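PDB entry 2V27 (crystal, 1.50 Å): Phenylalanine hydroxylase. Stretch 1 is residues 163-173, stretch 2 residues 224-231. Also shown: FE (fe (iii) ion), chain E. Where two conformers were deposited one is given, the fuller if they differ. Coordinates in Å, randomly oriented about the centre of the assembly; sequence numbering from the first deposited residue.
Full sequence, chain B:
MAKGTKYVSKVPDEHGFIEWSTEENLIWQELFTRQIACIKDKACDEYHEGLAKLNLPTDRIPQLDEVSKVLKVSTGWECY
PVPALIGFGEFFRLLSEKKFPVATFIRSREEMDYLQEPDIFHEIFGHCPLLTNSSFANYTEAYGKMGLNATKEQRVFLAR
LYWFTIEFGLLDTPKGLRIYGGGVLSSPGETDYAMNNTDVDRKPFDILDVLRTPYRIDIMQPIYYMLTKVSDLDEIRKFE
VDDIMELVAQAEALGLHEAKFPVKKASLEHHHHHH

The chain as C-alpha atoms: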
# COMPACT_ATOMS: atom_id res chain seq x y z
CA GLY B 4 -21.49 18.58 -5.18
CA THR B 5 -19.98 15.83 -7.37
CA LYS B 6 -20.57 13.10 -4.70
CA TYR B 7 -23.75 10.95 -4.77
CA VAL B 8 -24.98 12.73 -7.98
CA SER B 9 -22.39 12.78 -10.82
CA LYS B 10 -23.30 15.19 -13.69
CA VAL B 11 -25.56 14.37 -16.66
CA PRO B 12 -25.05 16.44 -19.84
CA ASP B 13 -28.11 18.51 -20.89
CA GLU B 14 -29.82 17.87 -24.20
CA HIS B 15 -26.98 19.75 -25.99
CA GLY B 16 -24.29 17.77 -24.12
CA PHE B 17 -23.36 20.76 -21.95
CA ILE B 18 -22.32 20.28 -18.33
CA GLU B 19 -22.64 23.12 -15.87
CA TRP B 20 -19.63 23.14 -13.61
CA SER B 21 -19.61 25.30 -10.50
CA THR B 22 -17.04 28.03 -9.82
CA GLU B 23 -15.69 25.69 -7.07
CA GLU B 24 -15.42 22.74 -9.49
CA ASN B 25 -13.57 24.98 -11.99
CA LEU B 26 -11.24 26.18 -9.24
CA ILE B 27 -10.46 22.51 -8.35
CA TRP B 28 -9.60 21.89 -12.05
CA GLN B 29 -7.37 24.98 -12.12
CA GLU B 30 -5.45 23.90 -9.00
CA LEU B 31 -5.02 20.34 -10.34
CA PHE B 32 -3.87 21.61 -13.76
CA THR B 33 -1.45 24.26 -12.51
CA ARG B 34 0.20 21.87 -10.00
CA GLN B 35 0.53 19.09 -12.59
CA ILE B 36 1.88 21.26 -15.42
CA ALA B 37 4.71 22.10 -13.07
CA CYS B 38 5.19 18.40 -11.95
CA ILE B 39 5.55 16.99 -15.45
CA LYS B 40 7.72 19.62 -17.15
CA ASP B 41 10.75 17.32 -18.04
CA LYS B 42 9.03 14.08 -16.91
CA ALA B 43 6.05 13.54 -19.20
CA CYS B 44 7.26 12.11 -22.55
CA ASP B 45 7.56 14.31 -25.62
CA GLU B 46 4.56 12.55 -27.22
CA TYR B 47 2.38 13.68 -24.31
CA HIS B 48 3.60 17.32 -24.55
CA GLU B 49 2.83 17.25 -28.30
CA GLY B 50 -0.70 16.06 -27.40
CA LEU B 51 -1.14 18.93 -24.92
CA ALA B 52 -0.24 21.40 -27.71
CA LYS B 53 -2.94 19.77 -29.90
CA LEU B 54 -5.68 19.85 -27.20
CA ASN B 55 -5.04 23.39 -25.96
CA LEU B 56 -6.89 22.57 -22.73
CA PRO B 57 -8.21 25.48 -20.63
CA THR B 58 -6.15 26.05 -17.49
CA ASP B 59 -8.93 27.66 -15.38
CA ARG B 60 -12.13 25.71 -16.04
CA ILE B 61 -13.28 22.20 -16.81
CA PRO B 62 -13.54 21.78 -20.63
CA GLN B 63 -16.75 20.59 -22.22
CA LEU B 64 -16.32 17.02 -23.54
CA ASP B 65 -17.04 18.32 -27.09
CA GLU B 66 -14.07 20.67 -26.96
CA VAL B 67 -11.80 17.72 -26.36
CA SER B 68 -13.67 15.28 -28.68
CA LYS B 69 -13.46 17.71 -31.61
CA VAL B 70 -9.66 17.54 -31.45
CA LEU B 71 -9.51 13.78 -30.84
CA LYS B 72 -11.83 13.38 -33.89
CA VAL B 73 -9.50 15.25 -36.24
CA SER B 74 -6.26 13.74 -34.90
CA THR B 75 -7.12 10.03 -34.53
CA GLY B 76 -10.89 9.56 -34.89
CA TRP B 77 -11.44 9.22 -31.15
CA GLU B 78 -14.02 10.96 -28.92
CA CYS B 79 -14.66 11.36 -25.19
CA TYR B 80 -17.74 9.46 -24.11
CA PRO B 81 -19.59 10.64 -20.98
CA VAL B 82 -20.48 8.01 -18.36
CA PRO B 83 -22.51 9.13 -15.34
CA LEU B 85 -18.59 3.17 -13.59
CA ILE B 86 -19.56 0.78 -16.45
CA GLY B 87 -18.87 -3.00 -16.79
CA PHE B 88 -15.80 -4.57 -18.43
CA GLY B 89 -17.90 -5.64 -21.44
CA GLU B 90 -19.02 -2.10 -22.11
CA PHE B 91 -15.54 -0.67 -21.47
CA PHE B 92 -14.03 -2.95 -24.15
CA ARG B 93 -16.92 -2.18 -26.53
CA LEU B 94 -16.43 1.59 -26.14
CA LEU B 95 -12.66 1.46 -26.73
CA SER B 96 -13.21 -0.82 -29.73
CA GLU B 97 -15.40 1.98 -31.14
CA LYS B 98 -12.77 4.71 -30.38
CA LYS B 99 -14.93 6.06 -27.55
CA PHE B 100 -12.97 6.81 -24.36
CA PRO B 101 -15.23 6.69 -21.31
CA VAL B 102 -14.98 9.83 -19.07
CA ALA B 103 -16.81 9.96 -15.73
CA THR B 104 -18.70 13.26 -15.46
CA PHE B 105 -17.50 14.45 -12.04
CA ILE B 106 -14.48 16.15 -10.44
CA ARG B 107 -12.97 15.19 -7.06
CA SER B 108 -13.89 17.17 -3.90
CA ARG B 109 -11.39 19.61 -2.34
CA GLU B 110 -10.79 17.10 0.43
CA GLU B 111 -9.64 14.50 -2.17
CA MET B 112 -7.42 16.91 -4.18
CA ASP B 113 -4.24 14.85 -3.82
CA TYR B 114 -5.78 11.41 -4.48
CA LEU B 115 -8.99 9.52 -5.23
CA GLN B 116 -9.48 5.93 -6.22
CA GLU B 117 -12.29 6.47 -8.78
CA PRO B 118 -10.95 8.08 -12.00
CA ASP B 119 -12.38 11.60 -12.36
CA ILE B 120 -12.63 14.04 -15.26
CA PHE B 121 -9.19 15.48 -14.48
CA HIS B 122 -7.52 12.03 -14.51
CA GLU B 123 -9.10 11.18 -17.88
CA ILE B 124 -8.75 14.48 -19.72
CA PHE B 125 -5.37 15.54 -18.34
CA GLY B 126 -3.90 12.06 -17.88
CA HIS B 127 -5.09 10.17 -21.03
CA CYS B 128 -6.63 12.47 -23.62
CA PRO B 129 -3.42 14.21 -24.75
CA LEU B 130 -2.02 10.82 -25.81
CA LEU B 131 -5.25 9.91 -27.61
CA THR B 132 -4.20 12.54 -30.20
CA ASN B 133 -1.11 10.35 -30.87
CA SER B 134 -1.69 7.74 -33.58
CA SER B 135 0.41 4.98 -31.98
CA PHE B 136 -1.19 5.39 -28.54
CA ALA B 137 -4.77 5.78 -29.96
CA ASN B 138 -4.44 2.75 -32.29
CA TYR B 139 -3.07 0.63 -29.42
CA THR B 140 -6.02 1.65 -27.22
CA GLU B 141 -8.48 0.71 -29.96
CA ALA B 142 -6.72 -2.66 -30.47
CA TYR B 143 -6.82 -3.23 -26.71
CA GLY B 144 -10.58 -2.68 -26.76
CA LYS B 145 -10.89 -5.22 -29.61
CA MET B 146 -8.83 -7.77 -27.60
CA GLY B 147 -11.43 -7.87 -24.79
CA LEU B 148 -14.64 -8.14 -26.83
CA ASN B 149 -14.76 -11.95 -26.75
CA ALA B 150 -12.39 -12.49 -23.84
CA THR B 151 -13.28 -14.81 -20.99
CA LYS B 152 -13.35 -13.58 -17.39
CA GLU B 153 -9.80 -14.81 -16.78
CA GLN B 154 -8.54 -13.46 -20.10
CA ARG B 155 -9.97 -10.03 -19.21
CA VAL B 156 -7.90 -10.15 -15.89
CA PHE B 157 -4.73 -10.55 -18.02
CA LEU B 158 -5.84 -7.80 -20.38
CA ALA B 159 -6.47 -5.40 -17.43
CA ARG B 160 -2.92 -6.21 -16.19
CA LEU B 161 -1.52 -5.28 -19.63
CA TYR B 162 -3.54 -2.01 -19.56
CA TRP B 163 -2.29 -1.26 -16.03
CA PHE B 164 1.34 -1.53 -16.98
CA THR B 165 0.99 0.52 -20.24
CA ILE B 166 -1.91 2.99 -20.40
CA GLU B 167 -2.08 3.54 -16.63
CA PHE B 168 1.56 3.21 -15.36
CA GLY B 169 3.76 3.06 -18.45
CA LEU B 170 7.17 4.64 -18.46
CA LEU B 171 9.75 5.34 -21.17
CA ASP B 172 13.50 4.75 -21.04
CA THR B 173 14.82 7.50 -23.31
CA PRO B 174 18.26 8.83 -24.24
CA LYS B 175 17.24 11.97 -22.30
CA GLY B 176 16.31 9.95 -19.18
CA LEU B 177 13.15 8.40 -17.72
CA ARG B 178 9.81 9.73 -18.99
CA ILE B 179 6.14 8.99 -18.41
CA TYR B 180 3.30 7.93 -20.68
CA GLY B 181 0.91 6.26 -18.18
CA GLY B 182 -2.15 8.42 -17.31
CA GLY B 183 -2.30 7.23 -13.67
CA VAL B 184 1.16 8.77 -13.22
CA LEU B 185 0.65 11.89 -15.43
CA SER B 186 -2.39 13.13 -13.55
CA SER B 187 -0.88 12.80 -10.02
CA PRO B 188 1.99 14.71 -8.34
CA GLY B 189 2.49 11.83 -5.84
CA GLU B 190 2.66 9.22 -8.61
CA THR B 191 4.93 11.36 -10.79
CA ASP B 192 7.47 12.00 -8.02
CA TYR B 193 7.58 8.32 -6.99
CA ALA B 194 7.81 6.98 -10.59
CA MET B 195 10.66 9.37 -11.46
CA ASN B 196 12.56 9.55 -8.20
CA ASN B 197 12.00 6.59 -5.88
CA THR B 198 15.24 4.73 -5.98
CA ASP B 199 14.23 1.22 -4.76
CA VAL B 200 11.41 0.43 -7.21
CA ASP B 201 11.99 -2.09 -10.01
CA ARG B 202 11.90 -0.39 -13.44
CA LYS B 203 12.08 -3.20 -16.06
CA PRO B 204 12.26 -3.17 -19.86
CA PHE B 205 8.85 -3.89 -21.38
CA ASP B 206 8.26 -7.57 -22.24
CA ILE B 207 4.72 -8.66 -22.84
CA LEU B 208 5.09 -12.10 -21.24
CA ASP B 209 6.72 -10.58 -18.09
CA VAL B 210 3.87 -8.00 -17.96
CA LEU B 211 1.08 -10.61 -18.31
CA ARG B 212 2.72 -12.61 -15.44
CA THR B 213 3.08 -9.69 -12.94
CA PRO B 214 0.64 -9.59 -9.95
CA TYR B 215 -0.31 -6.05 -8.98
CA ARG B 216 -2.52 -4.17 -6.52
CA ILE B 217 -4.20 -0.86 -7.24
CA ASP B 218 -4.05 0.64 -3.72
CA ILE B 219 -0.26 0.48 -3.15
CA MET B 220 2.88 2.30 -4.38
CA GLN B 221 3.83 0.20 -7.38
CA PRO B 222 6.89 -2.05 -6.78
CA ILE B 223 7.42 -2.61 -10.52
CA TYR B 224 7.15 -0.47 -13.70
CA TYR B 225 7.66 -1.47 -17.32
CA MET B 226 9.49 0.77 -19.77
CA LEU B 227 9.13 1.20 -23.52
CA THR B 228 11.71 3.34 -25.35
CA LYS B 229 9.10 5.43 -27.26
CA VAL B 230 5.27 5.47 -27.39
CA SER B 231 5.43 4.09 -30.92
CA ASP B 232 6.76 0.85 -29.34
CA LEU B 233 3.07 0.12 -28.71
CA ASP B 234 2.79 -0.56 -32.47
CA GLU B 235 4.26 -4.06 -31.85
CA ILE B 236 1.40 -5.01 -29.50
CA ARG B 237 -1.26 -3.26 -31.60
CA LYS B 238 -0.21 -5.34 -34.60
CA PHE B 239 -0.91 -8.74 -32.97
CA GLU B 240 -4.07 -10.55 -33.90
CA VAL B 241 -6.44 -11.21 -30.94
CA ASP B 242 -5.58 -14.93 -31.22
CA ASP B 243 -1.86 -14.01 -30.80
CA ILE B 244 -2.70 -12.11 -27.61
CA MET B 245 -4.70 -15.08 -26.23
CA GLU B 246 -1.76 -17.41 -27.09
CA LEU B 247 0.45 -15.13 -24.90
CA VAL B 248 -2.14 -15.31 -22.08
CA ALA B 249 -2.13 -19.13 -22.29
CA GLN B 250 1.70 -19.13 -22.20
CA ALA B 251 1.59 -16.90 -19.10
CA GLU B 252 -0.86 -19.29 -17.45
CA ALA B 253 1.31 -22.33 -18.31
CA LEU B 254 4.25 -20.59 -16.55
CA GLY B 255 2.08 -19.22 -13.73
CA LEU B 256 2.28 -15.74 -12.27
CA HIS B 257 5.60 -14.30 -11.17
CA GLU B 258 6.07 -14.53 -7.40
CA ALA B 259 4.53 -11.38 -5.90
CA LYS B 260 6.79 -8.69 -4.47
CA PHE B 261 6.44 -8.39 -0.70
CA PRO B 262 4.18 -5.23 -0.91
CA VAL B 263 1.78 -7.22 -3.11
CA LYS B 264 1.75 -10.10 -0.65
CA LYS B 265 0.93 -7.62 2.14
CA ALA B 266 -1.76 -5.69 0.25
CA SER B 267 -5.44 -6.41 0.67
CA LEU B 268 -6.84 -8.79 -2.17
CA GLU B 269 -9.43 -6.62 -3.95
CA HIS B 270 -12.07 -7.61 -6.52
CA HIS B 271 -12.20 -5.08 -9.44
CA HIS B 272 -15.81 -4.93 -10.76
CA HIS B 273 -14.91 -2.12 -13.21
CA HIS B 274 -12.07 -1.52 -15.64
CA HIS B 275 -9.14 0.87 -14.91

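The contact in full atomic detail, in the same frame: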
# COMPACT_ATOMS: atom_id res chain seq x y z
N TRP B 163 -2.83 -1.89 -17.23
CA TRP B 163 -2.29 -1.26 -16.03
C TRP B 163 -0.84 -0.85 -16.27
O TRP B 163 -0.45 0.27 -15.95
CB TRP B 163 -2.38 -2.26 -14.86
CG TRP B 163 -1.86 -1.70 -13.56
CD1 TRP B 163 -0.63 -1.99 -12.94
CD2 TRP B 163 -2.56 -0.83 -12.67
NE1 TRP B 163 -0.55 -1.30 -11.73
CE2 TRP B 163 -1.73 -0.61 -11.53
CE3 TRP B 163 -3.81 -0.20 -12.73
CZ2 TRP B 163 -2.12 0.25 -10.46
CZ3 TRP B 163 -4.21 0.62 -11.67
CH2 TRP B 163 -3.37 0.84 -10.54
N PHE B 164 -0.06 -1.78 -16.81
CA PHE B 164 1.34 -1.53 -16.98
C PHE B 164 1.73 -0.69 -18.20
O PHE B 164 2.92 -0.41 -18.39
CB PHE B 164 2.08 -2.85 -16.96
CG PHE B 164 2.18 -3.42 -15.56
CD1 PHE B 164 1.50 -4.61 -15.20
CD2 PHE B 164 2.94 -2.72 -14.59
CE1 PHE B 164 1.62 -5.15 -13.88
CE2 PHE B 164 3.08 -3.21 -13.30
CZ PHE B 164 2.43 -4.44 -12.93
N THR B 165 0.74 -0.30 -19.03
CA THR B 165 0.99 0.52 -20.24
C THR B 165 0.19 1.81 -20.10
O THR B 165 0.71 2.82 -19.64
CB THR B 165 0.62 -0.27 -21.57
OG1 THR B 165 -0.71 -0.83 -21.47
CG2 THR B 165 1.63 -1.40 -21.76
N ILE B 166 -1.09 1.78 -20.45
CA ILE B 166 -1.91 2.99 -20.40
C ILE B 166 -1.96 3.66 -19.03
O ILE B 166 -2.01 4.92 -18.99
CB ILE B 166 -3.33 2.62 -20.94
CG1 ILE B 166 -3.18 2.35 -22.48
CG2 ILE B 166 -4.38 3.76 -20.66
CD1 ILE B 166 -4.38 1.78 -23.12
N GLU B 167 -2.00 2.88 -17.93
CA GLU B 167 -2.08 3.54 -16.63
C GLU B 167 -0.69 3.92 -16.06
O GLU B 167 -0.50 5.07 -15.60
CB GLU B 167 -2.95 2.76 -15.61
CG GLU B 167 -4.36 2.59 -16.14
CD GLU B 167 -5.16 3.92 -16.14
OE1 GLU B 167 -6.27 3.92 -16.72
OE2 GLU B 167 -4.73 4.95 -15.56
N PHE B 168 0.26 2.98 -16.04
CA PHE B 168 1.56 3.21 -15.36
C PHE B 168 2.80 3.06 -16.22
O PHE B 168 3.91 2.87 -15.72
CB PHE B 168 1.62 2.32 -14.07
CG PHE B 168 0.75 2.87 -12.98
CD1 PHE B 168 -0.60 2.54 -12.93
CD2 PHE B 168 1.24 3.84 -12.11
CE1 PHE B 168 -1.46 3.15 -12.01
CE2 PHE B 168 0.39 4.45 -11.18
CZ PHE B 168 -0.97 4.09 -11.13
N GLY B 169 2.63 3.18 -17.53
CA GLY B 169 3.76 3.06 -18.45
C GLY B 169 4.81 4.16 -18.33
O GLY B 169 4.48 5.33 -18.15
N LEU B 170 6.06 3.73 -18.42
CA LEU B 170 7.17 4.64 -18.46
C LEU B 170 7.95 4.47 -19.76
O LEU B 170 7.81 3.45 -20.46
CB LEU B 170 8.14 4.38 -17.29
CG LEU B 170 7.53 4.44 -15.88
CD1 LEU B 170 8.65 4.23 -14.83
CD2 LEU B 170 6.85 5.79 -15.64
N LEU B 171 8.78 5.47 -20.05
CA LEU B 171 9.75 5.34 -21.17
C LEU B 171 11.19 5.46 -20.66
O LEU B 171 11.48 6.31 -19.81
CB LEU B 171 9.57 6.41 -22.25
CG LEU B 171 8.18 6.68 -22.82
CD1 LEU B 171 8.35 7.78 -23.89
CD2 LEU B 171 7.66 5.42 -23.44
N ASP B 172 12.05 4.63 -21.24
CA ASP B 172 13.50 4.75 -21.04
C ASP B 172 14.12 5.39 -22.30
O ASP B 172 14.30 4.75 -23.34
CB ASP B 172 14.05 3.34 -20.79
CG ASP B 172 15.56 3.31 -20.56
OD1 ASP B 172 16.15 4.38 -20.30
OD2 ASP B 172 16.12 2.18 -20.61
N THR B 173 14.39 6.67 -22.18
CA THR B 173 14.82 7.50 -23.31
C THR B 173 16.27 7.93 -23.19
O THR B 173 16.80 7.97 -22.08
CB THR B 173 13.91 8.76 -23.52
OG1 THR B 173 14.34 9.86 -22.68
CG2 THR B 173 12.37 8.42 -23.26
N TYR B 224 7.61 -1.18 -12.47
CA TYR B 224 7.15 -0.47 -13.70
C TYR B 224 7.77 -1.13 -14.89
O TYR B 224 8.91 -1.70 -14.80
CB TYR B 224 7.62 1.00 -13.68
CG TYR B 224 6.92 1.84 -12.63
CD1 TYR B 224 7.24 1.72 -11.29
CD2 TYR B 224 5.85 2.70 -12.97
CE1 TYR B 224 6.54 2.45 -10.29
CE2 TYR B 224 5.18 3.48 -12.00
CZ TYR B 224 5.55 3.32 -10.66
OH TYR B 224 4.94 3.99 -9.62
N TYR B 225 7.08 -1.04 -16.03
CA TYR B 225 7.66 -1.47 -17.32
C TYR B 225 7.90 -0.29 -18.25
O TYR B 225 7.10 0.62 -18.36
CB TYR B 225 6.81 -2.53 -18.00
CG TYR B 225 6.86 -3.82 -17.22
CD1 TYR B 225 5.86 -4.13 -16.29
CD2 TYR B 225 7.91 -4.74 -17.43
CE1 TYR B 225 5.91 -5.34 -15.55
CE2 TYR B 225 7.97 -5.94 -16.72
CZ TYR B 225 6.98 -6.26 -15.77
OH TYR B 225 7.03 -7.45 -15.03
N MET B 226 9.05 -0.33 -18.92
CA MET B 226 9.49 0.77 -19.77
C MET B 226 9.55 0.41 -21.25
O MET B 226 10.25 -0.55 -21.62
CB MET B 226 10.86 1.23 -19.33
CG MET B 226 10.97 1.57 -17.82
SD MET B 226 12.63 2.21 -17.42
CE MET B 226 13.59 0.72 -17.54
N LEU B 227 8.86 1.19 -22.08
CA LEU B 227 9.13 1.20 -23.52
C LEU B 227 10.31 2.15 -23.77
O LEU B 227 10.81 2.77 -22.85
CB LEU B 227 7.90 1.71 -24.29
CG LEU B 227 6.54 1.04 -24.01
CD1 LEU B 227 5.43 1.84 -24.76
CD2 LEU B 227 6.50 -0.41 -24.42
N THR B 228 10.74 2.29 -25.02
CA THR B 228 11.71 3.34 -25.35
C THR B 228 11.06 4.55 -26.03
O THR B 228 11.66 5.65 -26.08
CB THR B 228 12.78 2.81 -26.29
OG1 THR B 228 12.17 2.49 -27.56
CG2 THR B 228 13.51 1.60 -25.67
N LYS B 229 9.87 4.36 -26.60
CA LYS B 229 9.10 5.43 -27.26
C LYS B 229 7.65 4.94 -27.28
O LYS B 229 7.43 3.72 -27.27
CB LYS B 229 9.58 5.69 -28.71
CG LYS B 229 9.78 4.47 -29.54
CD LYS B 229 10.38 4.74 -30.96
CE LYS B 229 10.35 3.44 -31.86
NZ LYS B 229 9.08 2.47 -31.96
N VAL B 230 6.70 5.86 -27.31
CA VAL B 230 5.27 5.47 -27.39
C VAL B 230 5.00 4.62 -28.63
O VAL B 230 4.16 3.72 -28.58
CB VAL B 230 4.41 6.75 -27.33
CG1 VAL B 230 2.93 6.42 -27.62
CG2 VAL B 230 4.54 7.39 -25.97
N SER B 231 5.72 4.88 -29.73
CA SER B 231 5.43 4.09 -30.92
C SER B 231 5.87 2.63 -30.75
O SER B 231 5.48 1.78 -31.58
CB SER B 231 6.04 4.71 -32.16
OG SER B 231 7.44 4.74 -32.02
FE FE E . -6.69 5.93 -16.22
O HOH W 1 4.47 0.09 -16.00
O HOH W 2 4.99 0.18 -20.28
O HOH W 3 -7.79 4.87 -14.55
O HOH W 4 -8.64 5.88 -16.98

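Stretch 1 leaves a helix and becomes a strand within a few residues. The helix ends in a wide pi-type turn, with Phe168 N bonded to Trp163 O at 2.8 Å; Phe168 is the first residue to leave helical angles, and Gly169 turns the chain into the strand 170-173. Gly169 suits this turn because a CB there would lie 2.6 Å from Thr165 O, the carbonyl that its own N bonds at 2.9 Å.

The new strand runs parallel in register beside 224-227, the two axes crossing at -49°. Leu170 pairs with Met226 and Leu171 with Leu227. Three backbone hydrogen bonds form the ladder: Leu170 N to Tyr225 O (3.3 Å), Leu227 N to Leu170 O (3.0 Å) and Asp172 N to Leu227 O (2.8 Å). Alpha hydrogens add to it, with Met226 CA 3.2 Å from Leu170 O and Leu171 CA 3.2 Å from Leu227 O. Where the helix end stands too far off for direct pairing, water takes over: one molecule donates to Phe164 O and Phe168 O and accepts from Tyr225 N, while a second donates to Phe164 O and Tyr225 O.

In-register pairing puts like with like on each face of the sheet. Leu170 and Met226 share one face, Leu170 CB lying 4.0 Å from Met226 CG, and Leu170 CD1 reaches back to Tyr224 CB at 3.6 Å. Leu171 and Leu227 share the other, where Leu171 CD2 packs 3.8 Å from Leu227 CB and Leu171 CD1 comes within 4.4 Å of Val230 CG2. Both leucines of stretch 1 are buried, and their branched, apolar ends fill these places without leaving a polar group to satisfy.

Aromatic rings extend the contact toward the helix. Phe164 points toward stretch 2 and offers its ring face to the edge of Tyr225, with the planes at 89° and Phe164 CD2 3.7 Å from Tyr225 CD1. Tyrosine can be buried here because its hydroxyl is hydrogen-bonded elsewhere in the structure. Phe168 CD2 meets Tyr224 CE2 at 4.0 Å.

Polar residues occupy the exposed end. Asp172 lays its CB 3.8 Å from Met226 SD while its carboxylate stays clear of the sulfur, and Thr228, no longer in the strand, still brings its CA to 3.6 Å from Asp172 O.

The same helix end serves the metal: Glu167, whose side chain is out of reach of stretch 2, binds the iron, FE, through OE1 at 2.1 Å and OE2 at 2.3 Å.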